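Polyketide biosynthesis cytochrome P450 PksS (Bacillus subtilis, PDB 4YZR) is a heme-dependent cytochrome P450 monooxygenase that acts on dihydrobacillaene in the biosynthesis of the antibiotic polyketide bacillaene. Local coordinates at residues A[207-211]-A[212-216]; A[111-114]-A[115-119]; A[165-168]-A[169-173]. All blocks are in the same frame, centred on the assembly; numbering follows the deposited sequence.

Contact 1 (A[207-211]-A[212-216])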
ATOM      1  N   LYS A 207       7.429  20.629  23.226  1.00 27.94           N
ATOM      2  CA  LYS A 207       6.202  21.389  22.945  1.00 29.97           C
ATOM      3  C   LYS A 207       5.314  20.579  21.978  1.00 27.67           C
ATOM      4  O   LYS A 207       5.384  20.769  20.770  1.00 28.30           O
ATOM      5  CB  LYS A 207       6.459  22.827  22.403  1.00 35.66           C
ATOM      6  CG  LYS A 207       7.549  23.032  21.349  1.00 44.08           C
ATOM      7  CD  LYS A 207       7.346  24.370  20.586  1.00 51.66           C
ATOM      8  CE  LYS A 207       7.964  24.479  19.167  1.00 50.54           C
ATOM      9  NZ  LYS A 207       9.339  23.909  18.950  1.00 49.81           N
ATOM     10  N   PRO A 208       4.448  19.757  22.513  1.00 28.84           N
ATOM     11  CA  PRO A 208       3.603  18.979  21.593  1.00 31.59           C
ATOM     12  C   PRO A 208       2.547  19.742  20.843  1.00 33.87           C
ATOM     13  O   PRO A 208       1.936  20.675  21.370  1.00 31.01           O
ATOM     14  CB  PRO A 208       2.962  17.924  22.514  1.00 31.78           C
ATOM     15  CG  PRO A 208       2.997  18.537  23.859  1.00 31.12           C
ATOM     16  CD  PRO A 208       4.255  19.328  23.915  1.00 28.21           C
ATOM     17  N   LYS A 209       2.281  19.319  19.598  1.00 28.87           N
ATOM     18  CA  LYS A 209       1.268  19.906  18.792  1.00 30.19           C
ATOM     19  C   LYS A 209       0.242  18.855  18.428  1.00 27.10           C
ATOM     20  O   LYS A 209       0.342  17.709  18.819  1.00 31.32           O
ATOM     21  CB  LYS A 209       1.858  20.532  17.514  1.00 33.58           C
ATOM     22  CG  LYS A 209       3.145  21.345  17.688  1.00 39.24           C
ATOM     23  CD  LYS A 209       2.899  22.714  18.282  1.00 45.34           C
ATOM     24  CE  LYS A 209       4.174  23.534  18.205  1.00 49.52           C
ATOM     25  NZ  LYS A 209       4.044  24.838  18.892  1.00 57.49           N
ATOM     26  N   ASP A 210      -0.725  19.272  17.653  1.00 29.74           N
ATOM     27  CA  ASP A 210      -1.797  18.462  17.231  1.00 29.58           C
ATOM     28  C   ASP A 210      -1.355  17.812  15.888  1.00 28.87           C
ATOM     29  O   ASP A 210      -1.714  18.248  14.793  1.00 32.58           O
ATOM     30  CB  ASP A 210      -2.996  19.368  16.959  1.00 39.08           C
ATOM     31  CG  ASP A 210      -4.254  18.630  16.836  1.00 44.60           C
ATOM     32  OD1 ASP A 210      -4.234  17.449  17.206  1.00 45.64           O
ATOM     33  OD2 ASP A 210      -5.260  19.222  16.360  1.00 53.21           O
ATOM     34  N   ASP A 211      -0.618  16.740  16.011  1.00 20.76           N
ATOM     35  CA  ASP A 211      -0.149  15.973  14.831  1.00 17.59           C
ATOM     36  C   ASP A 211       0.317  14.625  15.337  1.00 16.74           C
ATOM     37  O   ASP A 211       0.601  14.378  16.544  1.00 16.02           O
ATOM     38  CB  ASP A 211       1.071  16.672  14.132  1.00 18.30           C
ATOM     39  CG  ASP A 211       2.250  16.749  15.054  1.00 21.26           C
ATOM     40  OD1 ASP A 211       2.396  17.690  15.830  1.00 26.07           O
ATOM     41  OD2 ASP A 211       3.138  15.881  15.110  1.00 20.36           O
ATOM     42  N   LEU A 212       0.533  13.716  14.432  1.00 14.40           N
ATOM     43  CA  LEU A 212       0.842  12.360  14.789  1.00 15.33           C
ATOM     44  C   LEU A 212       2.223  12.201  15.280  1.00 15.36           C
ATOM     45  O   LEU A 212       2.454  11.245  16.127  1.00 16.54           O
ATOM     46  CB  LEU A 212       0.544  11.459  13.580  1.00 15.95           C
ATOM     47  CG  LEU A 212       0.756   9.951  13.780  1.00 17.01           C
ATOM     48  CD1 LEU A 212      -0.134   9.498  14.887  1.00 20.85           C
ATOM     49  CD2 LEU A 212       0.304   9.275  12.457  1.00 19.34           C
ATOM     50  N   ILE A 213       3.237  12.996  14.939  1.00 14.07           N
ATOM     51  CA  ILE A 213       4.531  12.834  15.488  1.00 15.52           C
ATOM     52  C   ILE A 213       4.436  13.177  16.997  1.00 16.18           C
ATOM     53  O   ILE A 213       4.911  12.388  17.875  1.00 14.75           O
ATOM     54  CB  ILE A 213       5.615  13.706  14.833  1.00 15.76           C
ATOM     55  CG1 ILE A 213       5.756  13.217  13.380  1.00 15.18           C
ATOM     56  CG2 ILE A 213       6.925  13.623  15.604  1.00 18.61           C
ATOM     57  CD1 ILE A 213       6.631  14.092  12.585  1.00 17.27           C
ATOM     58  N   SER A 214       3.728  14.260  17.349  1.00 14.80           N
ATOM     59  CA  SER A 214       3.556  14.619  18.745  1.00 17.55           C
ATOM     60  C   SER A 214       2.834  13.495  19.451  1.00 16.18           C
ATOM     61  O   SER A 214       3.282  13.103  20.623  1.00 20.10           O
ATOM     62  CB  SER A 214       2.684  15.835  18.802  1.00 17.65           C
ATOM     63  OG  SER A 214       3.398  17.013  18.360  1.00 21.43           O
ATOM     64  N   LYS A 215       1.790  12.958  18.900  1.00 16.96           N
ATOM     65  CA  LYS A 215       1.012  11.917  19.556  1.00 17.86           C
ATOM     66  C   LYS A 215       1.874  10.650  19.757  1.00 17.98           C
ATOM     67  O   LYS A 215       1.751   9.973  20.818  1.00 19.49           O
ATOM     68  CB  LYS A 215      -0.238  11.579  18.813  1.00 23.36           C
ATOM     69  CG  LYS A 215      -1.335  12.651  18.817  1.00 28.16           C
ATOM     70  CD  LYS A 215      -2.673  12.134  18.182  1.00 35.65           C
ATOM     71  CE  LYS A 215      -3.147  10.802  18.846  1.00 40.43           C
ATOM     72  NZ  LYS A 215      -4.555  10.212  18.723  1.00 37.53           N
ATOM     73  N   LEU A 216       2.750  10.222  18.835  1.00 15.20           N
ATOM     74  CA  LEU A 216       3.607   9.041  18.991  1.00 16.97           C
ATOM     75  C   LEU A 216       4.649   9.282  20.046  1.00 17.02           C
ATOM     76  O   LEU A 216       5.008   8.363  20.793  1.00 18.94           O
ATOM     77  CB  LEU A 216       4.248   8.632  17.670  1.00 20.02           C
ATOM     78  CG  LEU A 216       3.326   7.889  16.745  1.00 24.54           C
ATOM     79  CD1 LEU A 216       3.938   7.829  15.364  1.00 28.47           C
ATOM     80  CD2 LEU A 216       3.142   6.465  17.251  1.00 26.30           C
TER

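Contact 2 (A[111-114]-A[115-119])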
ATOM      1  N   THR A 111      -7.574   4.595  15.126  1.00 19.75           N
ATOM      2  CA  THR A 111      -8.965   4.097  15.465  1.00 23.89           C
ATOM      3  C   THR A 111     -10.023   4.776  14.647  1.00 24.60           C
ATOM      4  O   THR A 111      -9.796   5.884  14.072  1.00 23.09           O
ATOM      5  CB  THR A 111      -9.189   4.308  16.910  1.00 28.80           C
ATOM      6  OG1 THR A 111      -8.862   5.680  17.200  1.00 32.71           O
ATOM      7  CG2 THR A 111      -8.294   3.306  17.677  1.00 29.04           C
ATOM      8  N   PRO A 112     -11.192   4.108  14.515  1.00 23.17           N
ATOM      9  CA  PRO A 112     -12.211   4.665  13.617  1.00 20.02           C
ATOM     10  C   PRO A 112     -12.605   6.143  13.794  1.00 24.17           C
ATOM     11  O   PRO A 112     -12.633   6.865  12.778  1.00 22.25           O
ATOM     12  CB  PRO A 112     -13.409   3.727  13.857  1.00 23.75           C
ATOM     13  CG  PRO A 112     -12.777   2.387  14.232  1.00 28.56           C
ATOM     14  CD  PRO A 112     -11.606   2.806  15.105  1.00 28.06           C
ATOM     15  N   ARG A 113     -12.683   6.653  14.996  1.00 20.84           N
ATOM     16  CA  ARG A 113     -13.105   8.029  15.183  1.00 20.71           C
ATOM     17  C   ARG A 113     -11.952   8.928  14.801  1.00 16.18           C
ATOM     18  O   ARG A 113     -12.188  10.003  14.277  1.00 18.38           O
ATOM     19  CB  ARG A 113     -13.491   8.198  16.682  1.00 20.87           C
ATOM     20  CG  ARG A 113     -13.894   9.650  17.026  1.00 22.72           C
ATOM     21  CD  ARG A 113     -15.172  10.088  16.375  1.00 22.77           C
ATOM     22  NE  ARG A 113     -15.824  11.068  17.266  1.00 20.07           N
ATOM     23  CZ  ARG A 113     -16.996  11.665  17.010  1.00 24.74           C
ATOM     24  NH1 ARG A 113     -17.710  11.343  15.914  1.00 25.83           N
ATOM     25  NH2 ARG A 113     -17.473  12.538  17.869  1.00 26.99           N
ATOM     26  N   THR A 114     -10.724   8.593  15.244  1.00 18.43           N
ATOM     27  CA  THR A 114      -9.577   9.429  15.055  1.00 16.06           C
ATOM     28  C   THR A 114      -9.461   9.711  13.522  1.00 14.73           C
ATOM     29  O   THR A 114      -9.276  10.812  13.048  1.00 14.24           O
ATOM     30  CB  THR A 114      -8.338   8.791  15.637  1.00 22.28           C
ATOM     31  OG1 THR A 114      -8.512   8.635  17.073  1.00 26.35           O
ATOM     32  CG2 THR A 114      -7.227   9.629  15.349  1.00 21.64           C
ATOM     33  N   ILE A 115      -9.506   8.630  12.760  1.00 14.96           N
ATOM     34  CA  ILE A 115      -9.326   8.756  11.296  1.00 12.76           C
ATOM     35  C   ILE A 115     -10.543   9.437  10.738  1.00 13.65           C
ATOM     36  O   ILE A 115     -10.455  10.290   9.858  1.00 11.54           O
ATOM     37  CB  ILE A 115      -9.093   7.391  10.654  1.00 14.84           C
ATOM     38  CG1 ILE A 115      -7.793   6.839  11.078  1.00 15.16           C
ATOM     39  CG2 ILE A 115      -9.160   7.472   9.157  1.00 13.72           C
ATOM     40  CD1 ILE A 115      -6.706   7.700  10.870  1.00 14.99           C
ATOM     41  N   GLU A 116     -11.760   9.089  11.176  1.00 13.22           N
ATOM     42  CA  GLU A 116     -12.936   9.710  10.680  1.00 13.32           C
ATOM     43  C   GLU A 116     -12.961  11.195  10.855  1.00 12.66           C
ATOM     44  O   GLU A 116     -13.457  11.943  10.079  1.00 12.51           O
ATOM     45  CB  GLU A 116     -14.229   9.111  11.322  1.00 15.12           C
ATOM     46  CG  GLU A 116     -15.461   9.624  10.676  1.00 17.52           C
ATOM     47  CD  GLU A 116     -15.676   9.258   9.200  1.00 21.02           C
ATOM     48  OE1 GLU A 116     -15.140   8.286   8.665  1.00 23.96           O
ATOM     49  OE2 GLU A 116     -16.432   9.896   8.477  1.00 26.68           O
ATOM     50  N   ASN A 117     -12.348  11.620  11.938  1.00 12.16           N
ATOM     51  CA  ASN A 117     -12.182  13.048  12.258  1.00 12.29           C
ATOM     52  C   ASN A 117     -11.392  13.843  11.227  1.00 12.22           C
ATOM     53  O   ASN A 117     -11.517  15.079  11.133  1.00 13.40           O
ATOM     54  CB  ASN A 117     -11.652  13.310  13.645  1.00 11.45           C
ATOM     55  CG  ASN A 117     -12.645  12.992  14.756  1.00 11.50           C
ATOM     56  OD1 ASN A 117     -13.855  12.874  14.535  1.00 12.50           O
ATOM     57  ND2 ASN A 117     -12.132  12.889  15.959  1.00 11.85           N
ATOM     58  N   LEU A 118     -10.644  13.111  10.380  1.00 10.97           N
ATOM     59  CA  LEU A 118      -9.903  13.730   9.274  1.00 11.77           C
ATOM     60  C   LEU A 118     -10.736  14.000   8.047  1.00 10.87           C
ATOM     61  O   LEU A 118     -10.284  14.674   7.127  1.00 11.01           O
ATOM     62  CB  LEU A 118      -8.734  12.832   8.835  1.00 11.81           C
ATOM     63  CG  LEU A 118      -7.759  12.502   9.966  1.00 11.72           C
ATOM     64  CD1 LEU A 118      -6.735  11.509   9.387  1.00 12.78           C
ATOM     65  CD2 LEU A 118      -7.047  13.762  10.429  1.00 13.28           C
ATOM     66  N   ARG A 119     -11.965  13.574   8.020  1.00 10.48           N
ATOM     67  CA  ARG A 119     -12.805  13.642   6.814  1.00 11.66           C
ATOM     68  C   ARG A 119     -12.884  14.999   6.246  1.00 12.49           C
ATOM     69  O   ARG A 119     -12.633  15.246   5.048  1.00 12.27           O
ATOM     70  CB  ARG A 119     -14.235  13.103   7.099  1.00 12.48           C
ATOM     71  CG  ARG A 119     -15.176  13.365   5.947  1.00 15.48           C
ATOM     72  CD  ARG A 119     -16.584  12.731   6.181  1.00 16.42           C
ATOM     73  NE  ARG A 119     -16.509  11.333   6.389  1.00 20.84           N
ATOM     74  CZ  ARG A 119     -16.643  10.287   5.612  1.00 24.85           C
ATOM     75  NH1 ARG A 119     -16.759  10.388   4.379  1.00 26.21           N
ATOM     76  NH2 ARG A 119     -16.541   9.071   6.152  1.00 30.84           N
TER

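Contact 3 (A[165-168]-A[169-173])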
ATOM      1  N   ARG A 165       7.412  21.066   2.642  1.00 12.65           N
ATOM      2  CA  ARG A 165       6.780  19.994   1.840  1.00 12.48           C
ATOM      3  C   ARG A 165       7.504  19.671   0.542  1.00 14.67           C
ATOM      4  O   ARG A 165       7.598  18.496   0.192  1.00 13.17           O
ATOM      5  CB  ARG A 165       5.339  20.212   1.683  1.00 14.56           C
ATOM      6  CG  ARG A 165       4.625  19.972   3.040  1.00 16.32           C
ATOM      7  CD  ARG A 165       3.188  20.295   2.933  1.00 18.26           C
ATOM      8  NE  ARG A 165       2.548  20.429   4.235  1.00 16.72           N
ATOM      9  CZ  ARG A 165       1.270  20.604   4.436  1.00 18.51           C
ATOM     10  NH1 ARG A 165       0.420  20.837   3.459  1.00 19.24           N
ATOM     11  NH2 ARG A 165       0.921  20.695   5.701  1.00 19.30           N
ATOM     12  N   SER A 166       8.013  20.682  -0.163  1.00 13.82           N
ATOM     13  CA  SER A 166       8.719  20.378  -1.375  1.00 13.50           C
ATOM     14  C   SER A 166       9.914  19.535  -1.124  1.00 13.13           C
ATOM     15  O   SER A 166      10.196  18.528  -1.845  1.00 14.19           O
ATOM     16  CB  SER A 166       9.136  21.666  -2.107  1.00 14.06           C
ATOM     17  OG  SER A 166       8.031  22.313  -2.626  1.00 16.72           O
ATOM     18  N   GLN A 167      10.702  19.845  -0.070  1.00 11.65           N
ATOM     19  CA  GLN A 167      11.797  19.071   0.313  1.00 11.76           C
ATOM     20  C   GLN A 167      11.385  17.642   0.801  1.00 11.84           C
ATOM     21  O   GLN A 167      12.055  16.649   0.516  1.00 11.78           O
ATOM     22  CB  GLN A 167      12.626  19.814   1.398  1.00 13.10           C
ATOM     23  CG  GLN A 167      13.795  19.051   1.898  1.00 13.72           C
ATOM     24  CD  GLN A 167      14.859  18.818   0.843  1.00 16.04           C
ATOM     25  OE1 GLN A 167      15.572  19.790   0.447  1.00 15.99           O
ATOM     26  NE2 GLN A 167      14.989  17.674   0.340  1.00 17.01           N
ATOM     27  N   PHE A 168      10.336  17.642   1.622  1.00 11.66           N
ATOM     28  CA  PHE A 168       9.846  16.342   2.117  1.00 12.28           C
ATOM     29  C   PHE A 168       9.454  15.376   0.955  1.00 12.16           C
ATOM     30  O   PHE A 168       9.812  14.235   1.055  1.00 12.77           O
ATOM     31  CB  PHE A 168       8.678  16.616   3.057  1.00 12.52           C
ATOM     32  CG  PHE A 168       8.269  15.438   3.915  1.00 13.72           C
ATOM     33  CD1 PHE A 168       9.100  15.038   4.921  1.00 13.61           C
ATOM     34  CD2 PHE A 168       7.109  14.795   3.693  1.00 14.29           C
ATOM     35  CE1 PHE A 168       8.739  13.972   5.758  1.00 15.58           C
ATOM     36  CE2 PHE A 168       6.719  13.715   4.525  1.00 15.14           C
ATOM     37  CZ  PHE A 168       7.545  13.296   5.489  1.00 14.71           C
ATOM     38  N   GLN A 169       8.906  15.939  -0.078  1.00 12.04           N
ATOM     39  CA  GLN A 169       8.530  15.181  -1.278  1.00 12.46           C
ATOM     40  C   GLN A 169       9.774  14.621  -1.883  1.00 13.97           C
ATOM     41  O   GLN A 169       9.853  13.420  -2.289  1.00 13.78           O
ATOM     42  CB  GLN A 169       7.718  16.022  -2.224  1.00 16.98           C
ATOM     43  CG  GLN A 169       7.241  15.146  -3.436  1.00 22.89           C
ATOM     44  CD  GLN A 169       6.074  15.807  -4.103  1.00 29.01           C
ATOM     45  OE1 GLN A 169       6.168  16.950  -4.544  1.00 30.13           O
ATOM     46  NE2 GLN A 169       4.919  15.134  -4.095  1.00 30.88           N
ATOM     47  N   ILE A 170      10.832  15.398  -2.043  1.00 12.70           N
ATOM     48  CA  ILE A 170      12.068  14.878  -2.633  1.00 11.69           C
ATOM     49  C   ILE A 170      12.630  13.776  -1.821  1.00 13.21           C
ATOM     50  O   ILE A 170      12.977  12.709  -2.371  1.00 13.74           O
ATOM     51  CB  ILE A 170      13.149  15.991  -2.845  1.00 14.23           C
ATOM     52  CG1 ILE A 170      12.629  17.037  -3.788  1.00 16.43           C
ATOM     53  CG2 ILE A 170      14.486  15.415  -3.292  1.00 16.25           C
ATOM     54  CD1 ILE A 170      13.536  18.326  -3.807  1.00 17.71           C
ATOM     55  N   TRP A 171      12.725  13.892  -0.499  1.00 12.25           N
ATOM     56  CA  TRP A 171      13.274  12.860   0.291  1.00 13.38           C
ATOM     57  C   TRP A 171      12.428  11.559   0.235  1.00 12.22           C
ATOM     58  O   TRP A 171      12.982  10.483   0.133  1.00 13.98           O
ATOM     59  CB  TRP A 171      13.391  13.262   1.744  1.00 14.48           C
ATOM     60  CG  TRP A 171      14.412  14.274   2.056  1.00 16.22           C
ATOM     61  CD1 TRP A 171      15.665  14.358   1.553  1.00 17.24           C
ATOM     62  CD2 TRP A 171      14.301  15.243   3.105  1.00 16.94           C
ATOM     63  NE1 TRP A 171      16.329  15.433   2.183  1.00 19.32           N
ATOM     64  CE2 TRP A 171      15.520  15.962   3.148  1.00 20.26           C
ATOM     65  CE3 TRP A 171      13.291  15.587   3.982  1.00 18.59           C
ATOM     66  CZ2 TRP A 171      15.722  17.025   4.068  1.00 21.85           C
ATOM     67  CZ3 TRP A 171      13.525  16.662   4.898  1.00 19.48           C
ATOM     68  CH2 TRP A 171      14.696  17.322   4.927  1.00 21.48           C
ATOM     69  N   THR A 172      11.108  11.749   0.374  1.00 12.42           N
ATOM     70  CA  THR A 172      10.211  10.555   0.469  1.00 12.88           C
ATOM     71  C   THR A 172      10.196   9.812  -0.827  1.00 14.06           C
ATOM     72  O   THR A 172      10.166   8.559  -0.845  1.00 14.32           O
ATOM     73  CB  THR A 172       8.852  10.898   0.991  1.00 13.27           C
ATOM     74  OG1 THR A 172       8.244  11.864   0.140  1.00 14.93           O
ATOM     75  CG2 THR A 172       8.921  11.363   2.456  1.00 16.32           C
ATOM     76  N   ASN A 173      10.259  10.512  -1.963  1.00 13.28           N
ATOM     77  CA  ASN A 173      10.422   9.841  -3.248  1.00 13.21           C
ATOM     78  C   ASN A 173      11.740   9.092  -3.393  1.00 16.52           C
ATOM     79  O   ASN A 173      11.828   7.922  -3.869  1.00 16.55           O
ATOM     80  CB  ASN A 173      10.284  10.807  -4.388  1.00 16.40           C
ATOM     81  CG  ASN A 173       8.915  11.219  -4.675  1.00 20.59           C
ATOM     82  OD1 ASN A 173       7.945  10.673  -4.141  1.00 26.91           O
ATOM     83  ND2 ASN A 173       8.794  12.272  -5.449  1.00 22.80           N
TER

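Contact 1 (A[207-211]-A[212-216])
Asp211 caps the start of helix 212-218 and grips Ser214 twice. Its OD2 accepts a hydrogen bond from the backbone N of Ser214 at 2.8 Å. That donor comes from above the carboxylate plane, 46° out of it. OD2 also takes a weak bond from Ile213 N at 2.9 Å, and it pairs with Arg204 of helix 183-206 in a salt bridge. OD1 accepts from the hydroxyl of Ser214, with OG to OD1 at 2.8 Å, on the syn side but well out of the carboxylate plane. Ser214 OG in turn accepts from the backbone N of Lys209 at 2.8 Å, in a nearly straight bond of 166°. The serine hydroxyl therefore links the loop backbone to the capping carboxylate. The first main-chain bond of the helix runs from Lys215 N to Asp211 O at 3.0 Å.

Asp211 CG sits between its own backbone N and carbonyl carbon (chi1 63°), which folds the carboxylate back over the first turn. Asp210 is the centre of an inverse gamma turn just before the cap. Pro208 lies alongside, its CB 4.3 Å from Ser214 CB.

Further out, Ile213 packs on helix 183-206 and on helix 228-259. Leu212 lies against helix 148-158 and the loop residues Ala109 and Phe110.

The loop 207-211 joins helix 183-206 to helix 212-218, the G and H helices of the P450 fold by chain order. Asp211 is buried, but both carboxylate oxygens are satisfied. The N-terminal end of the helix and the positive charge of Arg204 would both be expected to stabilise the carboxylate form, so this buried aspartate probably remains ionised.

Contact 2 (A[111-114]-A[115-119])
Arg113 and Asn117 bring two flat groups together at the surface. OD1 of Asn117 lies over one face of the Arg113 guanidinium. The closest side-chain approach is made by the aliphatic part of the arginine, with CD 3.6 Å from Asn117 OD1. The two planes are 55° apart, so they do not stack. Arg113 CG is anti to its backbone N (chi1 177°), and the chain then bends at chi2 and chi3, which runs it past the amide. Further along the chain, the guanidinium of Arg119 has the carboxyl carbon of Glu116 at its edge and in plane. The pair forms a salt bridge whose OE2 half is doubtful, because that atom is modelled too close to the guanidinium. Arg119 NH2 to Glu116 OE1, at 3.0 Å, is a weak bond.

Three backbone bonds form the helical turns. Ile115 N bonds to Thr111 O at 3.1 Å, and Glu116 N to Pro112 O and Asn117 N to Arg113 O follow as successive i to i+4 bonds. Separately, Thr114 OG1 donates to Thr111 OG1 at 3.0 Å, and Thr111 OG1 is also bonded to Gln108 O. Thr111 holds the N-cap position, but its side chain makes no capping bond.

Ile115 is the buried member and packs on Pro356 and Leu360 of helix 355-372. Arg119 rests on Leu360 and His363 of that helix. A type I turn from Glu116 to Arg119 then leads into helix 119-133. A short helix with Pro112 in its first turn thus bridges helices 98-106 and 119-133, consistent with the C-to-D connection of the cytochrome P450 fold.

Contact 3 (A[165-168]-A[169-173])
Gln167 lies over one face of the Trp171 indole, four residues along the same helix. Its CG makes a CH-pi contact with the six-membered ring, 3.5 Å from the centroid and 12° off the normal. The amide continues across the face, and NE2 stands 3.2 Å above the ring plane, offset toward the rim. Amide and indole planes are 31° apart. The bend at chi2 (65°) brings the amide over the ring. Gln167 NE2 and Trp171 NE1 are both donors and do not bond to each other; NE1 has a weak hydrogen bond to Glu192 OE1.

A second CH-pi contact joins Thr172 and Phe168. Thr172 CG2 sits over one face of the phenyl ring, 3.9 Å from its centroid. Apolar packing is looser between Phe168 CD1 and Trp171 CE3, at 4.3 Å.

Both CH-pi pairs are i to i+4 contacts on helix 165-175, which by chain order corresponds to helix F of the P450 fold. Trp171 also meets the ring of Tyr196 on helix 183-206. Thr172 faces Val239 and Leu243 of helix 228-259, while Phe168 packs on Phe151 of helix 148-158.

Regular backbone bonds hold the turns, among them Trp171 N to Gln167 O at 3.0 Å and Thr172 N to Phe168 O at 2.9 Å. Arg165 NE reaches back to Ile160 O.

The three contacts follow one another along the chain in the order 2, 3, 1, and none touches another. Contacts 1 and 2 are the nearest pair: their centres are about 16 Å apart and their nearest atoms about 4 Å. Contact 3 lies about 20 Å from contact 1 and about 26 Å from contact 2, centre to centre. Contacts 1 and 3 both pack on helices 148-158 and 228-259, whereas contact 2 leans on helix 355-372. From the heme, the side chain of Leu212 in contact 1 is about 7 Å, that of Ile115 in contact 2 about 8 Å and that of Phe168 in contact 3 about 11 Å. The side chain of Ile115 is also about 10 Å from that of Cys352, the probable axial ligand of the iron.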